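Uncharacterized HTH-type transcriptional regulator yydK (PDB 3BWG) probably binds DNA as a GntR-family transcription factor, pairing a winged helix-turn-helix domain with a UTRA domain that in relatives senses a small effector molecule. Local coordinates at residues 27-32 with 67-72; 109-114 with 216-221; 119-124 with 145-150. One frame throughout, in Å; residues are numbered along the deposited sequence.

Contact 1 of 3, residues 27-32 with 67-72; sequences DKLPVL and IFVRKH
Two backbone bonds, placed on either side of Lys28, fasten the loop 27-32 to the end of strand 66-69. Leu29 N gives its hydrogen to Ile67 O over 2.7 Å, nearly straight at 165° and in the carbonyl plane; Val69 N donates to Asp27 O at 2.9 Å. Between them Lys28 faces Phe68 in a single beta bridge. The tight side is built round Leu29. Its CG, anti to the carbonyl carbon, sends CD1 between the branched residues of the strand, 3.8 Å from Ile67 CG2 and 3.8 Å from Val69 CG2, and Ile18 of helix 6-20 and Ile59 of strand 59-62 close the same core. Ile67 CD1 comes 3.4 Å from Pro30 O. Branched aliphatic side chains suit this buried, apolar core.

The looser side belongs to Lys28, the exposed partner of Phe68, whose ring also meets that of Phe60. The lysine chain runs obliquely by the ring, CG lying 3.7 Å from Phe68 CE1, and its ammonium is at most weakly attracted to the aromatic cloud. Here a water bridges the loop and the strand, accepting from Ile67 N and donating to Leu29 O. Backbone bonds thus set the register and aliphatic packing seals one face, consistent with a lead-in to helix 32-39, where the predicted helix-turn-helix begins, that is held to the beta-hairpin (wing) of a winged-helix domain.

Contact 2 of 3, residues 109-114 with 216-221; sequences PEAAEN and FDYSKI
Helix 109-114 lies across strand 216-221 with its axis 8.6 Å away, running roughly against it at 136°. Glu110 comes first. With CG anti to the backbone N and the chain extended, it reaches past the hydroxyl end of Tyr218, Glu110 OE1 coming 3.1 Å from Tyr218 OH, to meet Lys220 tip to tip: Glu110 OE2 takes the ammonium NZ of Lys220 on its syn lone pair at 3.0 Å, a salt bridge between two partly exposed residues. Lys220 NZ also bonds Tyr203, and the Tyr218 hydroxyl bonds Glu205, whose carboxylate lies close to that of Glu110; the lysine probably eases this crowding of like charge. Ala111 follows, small enough to let the helix approach, its CB 4.0 Å from Tyr218 CD2. One turn after Glu110, Asn114 lays its amide almost parallel to the tyrosine ring, the planes 8° apart, with CB over one face, 3.8 Å from the ring centroid in a CH-pi contact. Asn114 ND2 fixes that orientation by donating to Glu110 O at 2.6 Å, an oxygen that also accepts the helical N-H of Asn114. Its OD1 bonds Arg74 of the second subunit, which also packs on Tyr218. The short helix packed on the antiparallel sheet is consistent with a UTRA domain.

Contact 3 of 3, residues 119-124 with 145-150; sequences MDEDIY and TKSIVT
Thr145, the last residue of strand 135-145, opens the second segment opposite Ile123, with which it forms an antiparallel non-hydrogen-bonded pair. The two side chains diverge, and the closest approach is Ile123 CG2 to Thr145 CA, 4.1 Å. Thr145 O then gathers two N-H groups, from Ile148 and Val149, and thereby curls the chain into a tight turn as it leaves the sheet.

Lys146 makes the main contact of its segment, with Tyr124 as its chief partner. Its N-H goes to Asp122 O at 3.1 Å, fairly straight at 160° though from above the carbonyl plane. Its side chain, with CG anti to the backbone N, runs on obliquely beside the Tyr124 ring, CG 3.7 Å from Tyr124 CE1; a long, flexible methylene chain suits such a place, shielding the aromatic while its charge stays near the surface. The ammonium remains 4.8 Å from Asp122 OD2, near enough for attraction at a distance, whereas Asp122 OD1 has its salt bridge with Lys106.

In this UTRA domain strands 123-132 and 135-145 form a hairpin, and the contact lies at its open end, where waters bridge the segments. At Ser147, one water joins OG to Glu121 OE1, and another donates to Asp122 O while accepting a weak bond from Ser147 N. A serine suits the place because its short hydroxyl can hold the first water; the second uses only its backbone N-H. Glu121 OE2 meanwhile binds Gly118 N.

Past Ile148 the chain swings back to the edge of the Tyr124 ring. Val149 O lies there in the ring plane, 3.4 Å from Tyr124 CE1, and Thr150 O comes to the same edge, 3.6 Å from Tyr124 OH.

Contact 1 stands apart in the predicted DNA-binding domain, its centre 40 Å from that of contact 2 and 45 Å from that of contact 3, on the opposite side of the chain's centre. Contacts 2 and 3 are neighbours in the UTRA domain, centres 11 Å apart, both reaching the same antiparallel sheet. They meet directly: Phe216 O and Thr145 N, 3.2 Å apart, probably share a hydrogen bond, and Ala112 CB packs 3.6 Å from CG of selenomethionine Met119. Contacts 1 and 2 both reach the second subunit. A bound ethanediol, probably from the crystallisation liquor, lies about 4 Å from the Lys220 side chain, hinting at a pocket beside contact 2.

Contact 1 of 3, residues 27-32 with 67-72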
loop_
_atom_site.group_PDB
_atom_site.type_symbol
_atom_site.label_atom_id
_atom_site.label_comp_id
_atom_site.label_asym_id
_atom_site.label_seq_id
_atom_site.Cartn_x
_atom_site.Cartn_y
_atom_site.Cartn_z
ATOM N N ASP B 27 18.932 4.885 -9.383
ATOM C CA ASP B 27 19.721 5.023 -10.592
ATOM C C ASP B 27 19.140 6.106 -11.521
ATOM O O ASP B 27 17.925 6.246 -11.662
ATOM C CB ASP B 27 19.805 3.698 -11.332
ATOM C CG ASP B 27 20.723 2.683 -10.632
ATOM O OD1 ASP B 27 21.543 3.072 -9.782
ATOM O OD2 ASP B 27 20.615 1.487 -10.919
ATOM N N LYS B 28 20.033 6.882 -12.125
ATOM C CA LYS B 28 19.652 8.005 -12.945
ATOM C C LYS B 28 19.354 7.470 -14.339
ATOM O O LYS B 28 20.115 6.654 -14.875
ATOM C CB LYS B 28 20.822 8.994 -13.003
ATOM C CG LYS B 28 20.432 10.436 -13.285
ATOM C CD LYS B 28 21.661 11.332 -13.309
ATOM C CE LYS B 28 21.307 12.727 -13.781
ATOM N NZ LYS B 28 20.197 12.679 -14.756
ATOM N N LEU B 29 18.242 7.903 -14.916
ATOM C CA LEU B 29 17.954 7.605 -16.325
ATOM C C LEU B 29 18.592 8.636 -17.279
ATOM O O LEU B 29 19.039 9.713 -16.841
ATOM C CB LEU B 29 16.436 7.497 -16.543
ATOM C CG LEU B 29 15.952 6.223 -15.840
ATOM C CD1 LEU B 29 14.750 6.440 -14.884
ATOM C CD2 LEU B 29 15.673 5.130 -16.852
ATOM N N PRO B 30 18.673 8.300 -18.584
ATOM C CA PRO B 30 19.097 9.297 -19.569
ATOM C C PRO B 30 18.337 10.618 -19.407
ATOM O O PRO B 30 17.147 10.622 -19.066
ATOM C CB PRO B 30 18.746 8.633 -20.897
ATOM C CG PRO B 30 18.947 7.183 -20.628
ATOM C CD PRO B 30 18.424 6.990 -19.214
ATOM N N VAL B 31 19.044 11.721 -19.644
ATOM C CA VAL B 31 18.488 13.066 -19.553
ATOM C C VAL B 31 17.497 13.344 -20.709
ATOM O O VAL B 31 17.553 12.682 -21.733
ATOM C CB VAL B 31 19.645 14.106 -19.420
ATOM C CG1 VAL B 31 20.282 14.459 -20.786
ATOM C CG2 VAL B 31 19.180 15.337 -18.700
ATOM N N LEU B 32 16.577 14.295 -20.535
ATOM C CA LEU B 32 15.546 14.579 -21.547
ATOM C C LEU B 32 16.052 14.528 -23.007
ATOM O O LEU B 32 15.490 13.816 -23.843
ATOM C CB LEU B 32 14.900 15.948 -21.296
ATOM C CG LEU B 32 13.363 16.058 -21.252
ATOM C CD1 LEU B 32 12.918 17.472 -20.833
ATOM C CD2 LEU B 32 12.673 15.669 -22.537
ATOM N N ILE B 67 16.022 12.411 -13.531
ATOM C CA ILE B 67 15.001 11.368 -13.594
ATOM C C ILE B 67 15.648 10.106 -13.069
ATOM O O ILE B 67 16.707 9.737 -13.560
ATOM C CB ILE B 67 14.602 11.024 -15.047
ATOM C CG1 ILE B 67 14.290 12.277 -15.879
ATOM C CG2 ILE B 67 13.456 10.018 -15.059
ATOM C CD1 ILE B 67 14.651 12.108 -17.387
ATOM N N PHE B 68 14.998 9.459 -12.090
ATOM C CA PHE B 68 15.548 8.297 -11.373
ATOM C C PHE B 68 14.572 7.114 -11.320
ATOM O O PHE B 68 13.362 7.299 -11.350
ATOM C CB PHE B 68 15.926 8.726 -9.931
ATOM C CG PHE B 68 16.942 9.836 -9.881
ATOM C CD1 PHE B 68 18.302 9.544 -9.858
ATOM C CD2 PHE B 68 16.539 11.173 -9.872
ATOM C CE1 PHE B 68 19.245 10.558 -9.834
ATOM C CE2 PHE B 68 17.473 12.191 -9.849
ATOM C CZ PHE B 68 18.824 11.892 -9.839
ATOM N N VAL B 69 15.107 5.904 -11.184
ATOM C CA VAL B 69 14.303 4.694 -11.069
ATOM C C VAL B 69 13.665 4.712 -9.662
ATOM O O VAL B 69 14.346 4.991 -8.677
ATOM C CB VAL B 69 15.171 3.400 -11.329
ATOM C CG1 VAL B 69 14.362 2.110 -11.130
ATOM C CG2 VAL B 69 15.756 3.399 -12.768
ATOM N N ARG B 70 12.372 4.410 -9.605
ATOM C CA ARG B 70 11.562 4.450 -8.411
ATOM C C ARG B 70 11.273 3.036 -7.908
ATOM O O ARG B 70 11.188 2.812 -6.691
ATOM C CB ARG B 70 10.234 5.206 -8.717
ATOM C CG ARG B 70 9.110 5.154 -7.624
ATOM C CD ARG B 70 9.541 5.651 -6.259
ATOM N NE ARG B 70 8.553 5.353 -5.187
ATOM C CZ ARG B 70 8.593 4.301 -4.349
ATOM N NH1 ARG B 70 9.549 3.403 -4.434
ATOM N NH2 ARG B 70 7.670 4.161 -3.393
ATOM N N LYS B 71 11.132 2.095 -8.847
ATOM C CA LYS B 71 10.721 0.740 -8.562
ATOM C C LYS B 71 11.539 0.218 -7.409
ATOM O O LYS B 71 12.779 0.326 -7.380
ATOM C CB LYS B 71 10.872 -0.160 -9.790
ATOM C CG LYS B 71 12.206 -0.899 -9.881
ATOM C CD LYS B 71 12.684 -1.214 -11.317
ATOM C CE LYS B 71 12.122 -2.516 -11.872
ATOM N NZ LYS B 71 12.807 -3.643 -11.214
ATOM N N HIS B 72 10.826 -0.339 -6.450
ATOM C CA HIS B 72 11.413 -0.875 -5.233
ATOM C C HIS B 72 12.558 -1.877 -5.514
ATOM O O HIS B 72 12.601 -2.553 -6.584
ATOM C CB HIS B 72 10.296 -1.524 -4.413
ATOM C CG HIS B 72 9.698 -2.740 -5.066
ATOM N ND1 HIS B 72 10.270 -3.992 -4.968
ATOM C CD2 HIS B 72 8.570 -2.892 -5.806
ATOM C CE1 HIS B 72 9.528 -4.861 -5.640
ATOM N NE2 HIS B 72 8.485 -4.218 -6.142
HETATM O O HOH W 1 17.679 12.325 -15.715
#

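Contact 2 of 3, residues 109-114 with 216-221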
loop_
_atom_site.group_PDB
_atom_site.type_symbol
_atom_site.label_atom_id
_atom_site.label_comp_id
_atom_site.label_asym_id
_atom_site.label_seq_id
_atom_site.Cartn_x
_atom_site.Cartn_y
_atom_site.Cartn_z
ATOM N N PRO B 109 -24.724 -11.398 5.690
ATOM C CA PRO B 109 -24.827 -9.995 6.139
ATOM C C PRO B 109 -23.533 -9.189 5.939
ATOM O O PRO B 109 -23.574 -8.099 5.384
ATOM C CB PRO B 109 -25.179 -10.131 7.613
ATOM C CG PRO B 109 -25.897 -11.435 7.669
ATOM C CD PRO B 109 -25.233 -12.341 6.697
ATOM N N GLU B 110 -22.407 -9.748 6.388
ATOM C CA GLU B 110 -21.093 -9.185 6.116
ATOM C C GLU B 110 -20.810 -8.817 4.629
ATOM O O GLU B 110 -20.271 -7.746 4.328
ATOM C CB GLU B 110 -20.033 -10.143 6.641
ATOM C CG GLU B 110 -18.613 -9.768 6.228
ATOM C CD GLU B 110 -17.602 -10.862 6.569
ATOM O OE1 GLU B 110 -16.635 -10.566 7.292
ATOM O OE2 GLU B 110 -17.810 -12.022 6.156
ATOM N N ALA B 111 -21.150 -9.686 3.694
ATOM C CA ALA B 111 -20.795 -9.391 2.288
ATOM C C ALA B 111 -21.720 -8.294 1.781
ATOM O O ALA B 111 -21.325 -7.470 0.949
ATOM C CB ALA B 111 -20.902 -10.608 1.411
ATOM N N ALA B 112 -22.962 -8.324 2.257
ATOM C CA ALA B 112 -24.008 -7.371 1.831
ATOM C C ALA B 112 -23.579 -5.961 2.226
ATOM O O ALA B 112 -23.703 -5.011 1.440
ATOM C CB ALA B 112 -25.358 -7.716 2.496
ATOM N N GLU B 113 -23.052 -5.851 3.440
ATOM C CA GLU B 113 -22.627 -4.591 4.004
ATOM C C GLU B 113 -21.383 -4.091 3.280
ATOM O O GLU B 113 -21.314 -2.925 2.918
ATOM C CB GLU B 113 -22.394 -4.724 5.523
ATOM C CG GLU B 113 -23.708 -4.890 6.358
ATOM C CD GLU B 113 -23.429 -5.087 7.857
ATOM O OE1 GLU B 113 -22.226 -5.164 8.232
ATOM O OE2 GLU B 113 -24.383 -5.203 8.678
ATOM N N ASN B 114 -20.404 -4.968 3.057
ATOM C CA ASN B 114 -19.216 -4.560 2.281
ATOM C C ASN B 114 -19.479 -4.258 0.773
ATOM O O ASN B 114 -18.835 -3.416 0.177
ATOM C CB ASN B 114 -18.085 -5.562 2.454
ATOM C CG ASN B 114 -17.517 -5.551 3.849
ATOM O OD1 ASN B 114 -16.565 -4.835 4.132
ATOM N ND2 ASN B 114 -18.105 -6.333 4.736
ATOM N N PHE B 216 -18.082 -3.767 -6.150
ATOM C CA PHE B 216 -18.457 -4.902 -7.018
ATOM C C PHE B 216 -17.943 -6.262 -6.519
ATOM O O PHE B 216 -18.476 -7.305 -6.922
ATOM C CB PHE B 216 -18.041 -4.678 -8.500
ATOM C CG PHE B 216 -16.541 -4.744 -8.753
ATOM C CD1 PHE B 216 -15.917 -5.950 -9.088
ATOM C CD2 PHE B 216 -15.771 -3.601 -8.684
ATOM C CE1 PHE B 216 -14.550 -6.038 -9.332
ATOM C CE2 PHE B 216 -14.369 -3.663 -8.921
ATOM C CZ PHE B 216 -13.770 -4.900 -9.242
ATOM N N ASP B 217 -16.927 -6.242 -5.650
ATOM C CA ASP B 217 -16.217 -7.472 -5.199
ATOM C C ASP B 217 -15.747 -7.307 -3.738
ATOM O O ASP B 217 -15.071 -6.350 -3.411
ATOM C CB ASP B 217 -15.037 -7.739 -6.158
ATOM C CG ASP B 217 -14.039 -8.816 -5.661
ATOM O OD1 ASP B 217 -14.280 -9.555 -4.707
ATOM O OD2 ASP B 217 -12.995 -8.966 -6.307
ATOM N N TYR B 218 -16.179 -8.201 -2.855
ATOM C CA TYR B 218 -15.688 -8.297 -1.509
ATOM C C TYR B 218 -15.047 -9.656 -1.425
ATOM O O TYR B 218 -15.694 -10.674 -1.719
ATOM C CB TYR B 218 -16.848 -8.216 -0.505
ATOM C CG TYR B 218 -16.451 -8.490 0.911
ATOM C CD1 TYR B 218 -15.474 -7.709 1.538
ATOM C CD2 TYR B 218 -17.069 -9.506 1.646
ATOM C CE1 TYR B 218 -15.091 -7.963 2.841
ATOM C CE2 TYR B 218 -16.714 -9.752 2.941
ATOM C CZ TYR B 218 -15.736 -8.970 3.540
ATOM O OH TYR B 218 -15.386 -9.191 4.866
ATOM N N SER B 219 -13.790 -9.685 -0.994
ATOM C CA SER B 219 -13.074 -10.943 -0.854
ATOM C C SER B 219 -12.426 -11.081 0.532
ATOM O O SER B 219 -12.098 -10.078 1.213
ATOM C CB SER B 219 -12.044 -11.091 -1.977
ATOM O OG SER B 219 -10.931 -10.276 -1.711
ATOM N N LYS B 220 -12.276 -12.342 0.947
ATOM C CA LYS B 220 -11.675 -12.730 2.214
ATOM C C LYS B 220 -10.608 -13.735 1.886
ATOM O O LYS B 220 -10.910 -14.804 1.364
ATOM C CB LYS B 220 -12.727 -13.381 3.082
ATOM C CG LYS B 220 -13.769 -12.364 3.538
ATOM C CD LYS B 220 -15.110 -13.019 3.862
ATOM C CE LYS B 220 -15.009 -14.120 4.886
ATOM N NZ LYS B 220 -15.214 -13.583 6.254
ATOM N N ILE B 221 -9.353 -13.401 2.184
ATOM C CA ILE B 221 -8.237 -14.251 1.780
ATOM C C ILE B 221 -7.250 -14.532 2.908
ATOM O O ILE B 221 -6.859 -13.637 3.667
ATOM C CB ILE B 221 -7.503 -13.640 0.616
ATOM C CG1 ILE B 221 -8.506 -13.267 -0.505
ATOM C CG2 ILE B 221 -6.397 -14.640 0.096
ATOM C CD1 ILE B 221 -7.899 -12.728 -1.786
#

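Contact 3 of 3, residues 119-124 with 145-150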
loop_
_atom_site.group_PDB
_atom_site.type_symbol
_atom_site.label_atom_id
_atom_site.label_comp_id
_atom_site.label_asym_id
_atom_site.label_seq_id
_atom_site.Cartn_x
_atom_site.Cartn_y
_atom_site.Cartn_z
HETATM N N MSE B 119 -29.788 -7.622 1.325
HETATM C CA MSE B 119 -29.523 -9.057 1.476
HETATM C C MSE B 119 -30.311 -9.961 0.520
HETATM O O MSE B 119 -29.996 -11.158 0.372
HETATM C CB MSE B 119 -29.668 -9.483 2.932
HETATM C CG MSE B 119 -28.477 -9.027 3.764
HETATM SE SE MSE B 119 -28.929 -9.197 5.585
HETATM C CE MSE B 119 -29.279 -11.151 5.542
ATOM N N ASP B 120 -31.304 -9.386 -0.155
ATOM C CA ASP B 120 -32.024 -10.155 -1.163
ATOM C C ASP B 120 -31.451 -9.979 -2.571
ATOM O O ASP B 120 -32.013 -10.514 -3.533
ATOM C CB ASP B 120 -33.540 -9.871 -1.128
ATOM C CG ASP B 120 -34.379 -11.080 -1.599
ATOM O OD1 ASP B 120 -33.877 -12.229 -1.599
ATOM O OD2 ASP B 120 -35.557 -10.888 -1.964
ATOM N N GLU B 121 -30.342 -9.245 -2.688
ATOM C CA GLU B 121 -29.679 -9.077 -3.978
ATOM C C GLU B 121 -28.733 -10.272 -4.240
ATOM O O GLU B 121 -27.929 -10.639 -3.367
ATOM C CB GLU B 121 -28.920 -7.740 -4.031
ATOM C CG GLU B 121 -29.785 -6.466 -3.964
ATOM C CD GLU B 121 -28.989 -5.182 -4.307
ATOM O OE1 GLU B 121 -28.403 -5.089 -5.427
ATOM O OE2 GLU B 121 -28.936 -4.269 -3.442
ATOM N N ASP B 122 -28.855 -10.901 -5.407
ATOM C CA ASP B 122 -27.992 -12.046 -5.748
ATOM C C ASP B 122 -26.503 -11.673 -5.828
ATOM O O ASP B 122 -26.136 -10.599 -6.329
ATOM C CB ASP B 122 -28.386 -12.623 -7.105
ATOM C CG ASP B 122 -29.705 -13.356 -7.079
ATOM O OD1 ASP B 122 -30.196 -13.677 -5.978
ATOM O OD2 ASP B 122 -30.238 -13.637 -8.172
ATOM N N ILE B 123 -25.644 -12.537 -5.315
ATOM C CA ILE B 123 -24.212 -12.383 -5.557
ATOM C C ILE B 123 -23.726 -13.659 -6.236
ATOM O O ILE B 123 -24.388 -14.696 -6.070
ATOM C CB ILE B 123 -23.396 -12.029 -4.263
ATOM C CG1 ILE B 123 -23.614 -13.017 -3.098
ATOM C CG2 ILE B 123 -23.793 -10.628 -3.769
ATOM C CD1 ILE B 123 -22.592 -14.157 -2.974
ATOM N N TYR B 124 -22.639 -13.572 -7.023
ATOM C CA TYR B 124 -21.814 -14.749 -7.335
ATOM C C TYR B 124 -20.877 -15.039 -6.187
ATOM O O TYR B 124 -20.182 -14.133 -5.723
ATOM C CB TYR B 124 -20.937 -14.538 -8.553
ATOM C CG TYR B 124 -21.645 -14.860 -9.804
ATOM C CD1 TYR B 124 -22.127 -13.845 -10.637
ATOM C CD2 TYR B 124 -21.900 -16.176 -10.132
ATOM C CE1 TYR B 124 -22.807 -14.150 -11.798
ATOM C CE2 TYR B 124 -22.610 -16.507 -11.287
ATOM C CZ TYR B 124 -23.046 -15.503 -12.116
ATOM O OH TYR B 124 -23.737 -15.844 -13.253
ATOM N N THR B 145 -21.320 -8.705 -6.735
ATOM C CA THR B 145 -22.706 -8.237 -6.978
ATOM C C THR B 145 -23.131 -8.664 -8.357
ATOM O O THR B 145 -22.530 -8.249 -9.305
ATOM C CB THR B 145 -22.829 -6.709 -6.833
ATOM O OG1 THR B 145 -22.319 -6.320 -5.545
ATOM C CG2 THR B 145 -24.297 -6.264 -6.927
ATOM N N LYS B 146 -24.139 -9.519 -8.451
ATOM C CA LYS B 146 -24.551 -10.138 -9.717
ATOM C C LYS B 146 -25.139 -9.153 -10.760
ATOM O O LYS B 146 -24.969 -9.333 -11.964
ATOM C CB LYS B 146 -25.523 -11.306 -9.442
ATOM C CG LYS B 146 -25.709 -12.186 -10.647
ATOM C CD LYS B 146 -26.331 -13.489 -10.345
ATOM C CE LYS B 146 -26.724 -14.193 -11.623
ATOM N NZ LYS B 146 -27.876 -13.527 -12.331
ATOM N N SER B 147 -25.798 -8.088 -10.303
ATOM C CA SER B 147 -26.369 -7.128 -11.241
ATOM C C SER B 147 -25.254 -6.275 -11.853
ATOM O O SER B 147 -25.452 -5.625 -12.866
ATOM C CB SER B 147 -27.438 -6.278 -10.573
ATOM O OG SER B 147 -26.903 -5.547 -9.493
ATOM N N ILE B 148 -24.069 -6.318 -11.238
ATOM C CA ILE B 148 -22.853 -5.732 -11.829
ATOM C C ILE B 148 -22.055 -6.791 -12.643
ATOM O O ILE B 148 -21.811 -6.619 -13.820
ATOM C CB ILE B 148 -21.946 -5.094 -10.748
ATOM C CG1 ILE B 148 -22.748 -4.020 -9.973
ATOM C CG2 ILE B 148 -20.657 -4.514 -11.439
ATOM C CD1 ILE B 148 -21.977 -3.292 -8.848
ATOM N N VAL B 149 -21.641 -7.873 -11.991
ATOM C CA VAL B 149 -20.853 -8.944 -12.647
ATOM C C VAL B 149 -21.856 -9.998 -13.052
ATOM O O VAL B 149 -22.254 -10.857 -12.248
ATOM C CB VAL B 149 -19.820 -9.528 -11.680
ATOM C CG1 VAL B 149 -19.005 -10.584 -12.376
ATOM C CG2 VAL B 149 -18.938 -8.388 -11.073
ATOM N N THR B 150 -22.334 -9.876 -14.271
ATOM C CA THR B 150 -23.641 -10.443 -14.567
ATOM C C THR B 150 -23.590 -11.948 -14.810
ATOM O O THR B 150 -24.604 -12.631 -14.628
ATOM C CB THR B 150 -24.338 -9.733 -15.737
ATOM O OG1 THR B 150 -23.381 -9.515 -16.773
ATOM C CG2 THR B 150 -24.964 -8.390 -15.278
HETATM O O HOH W 2 -28.413 -6.603 -7.371
HETATM O O HOH W 3 -27.657 -8.926 -8.030
#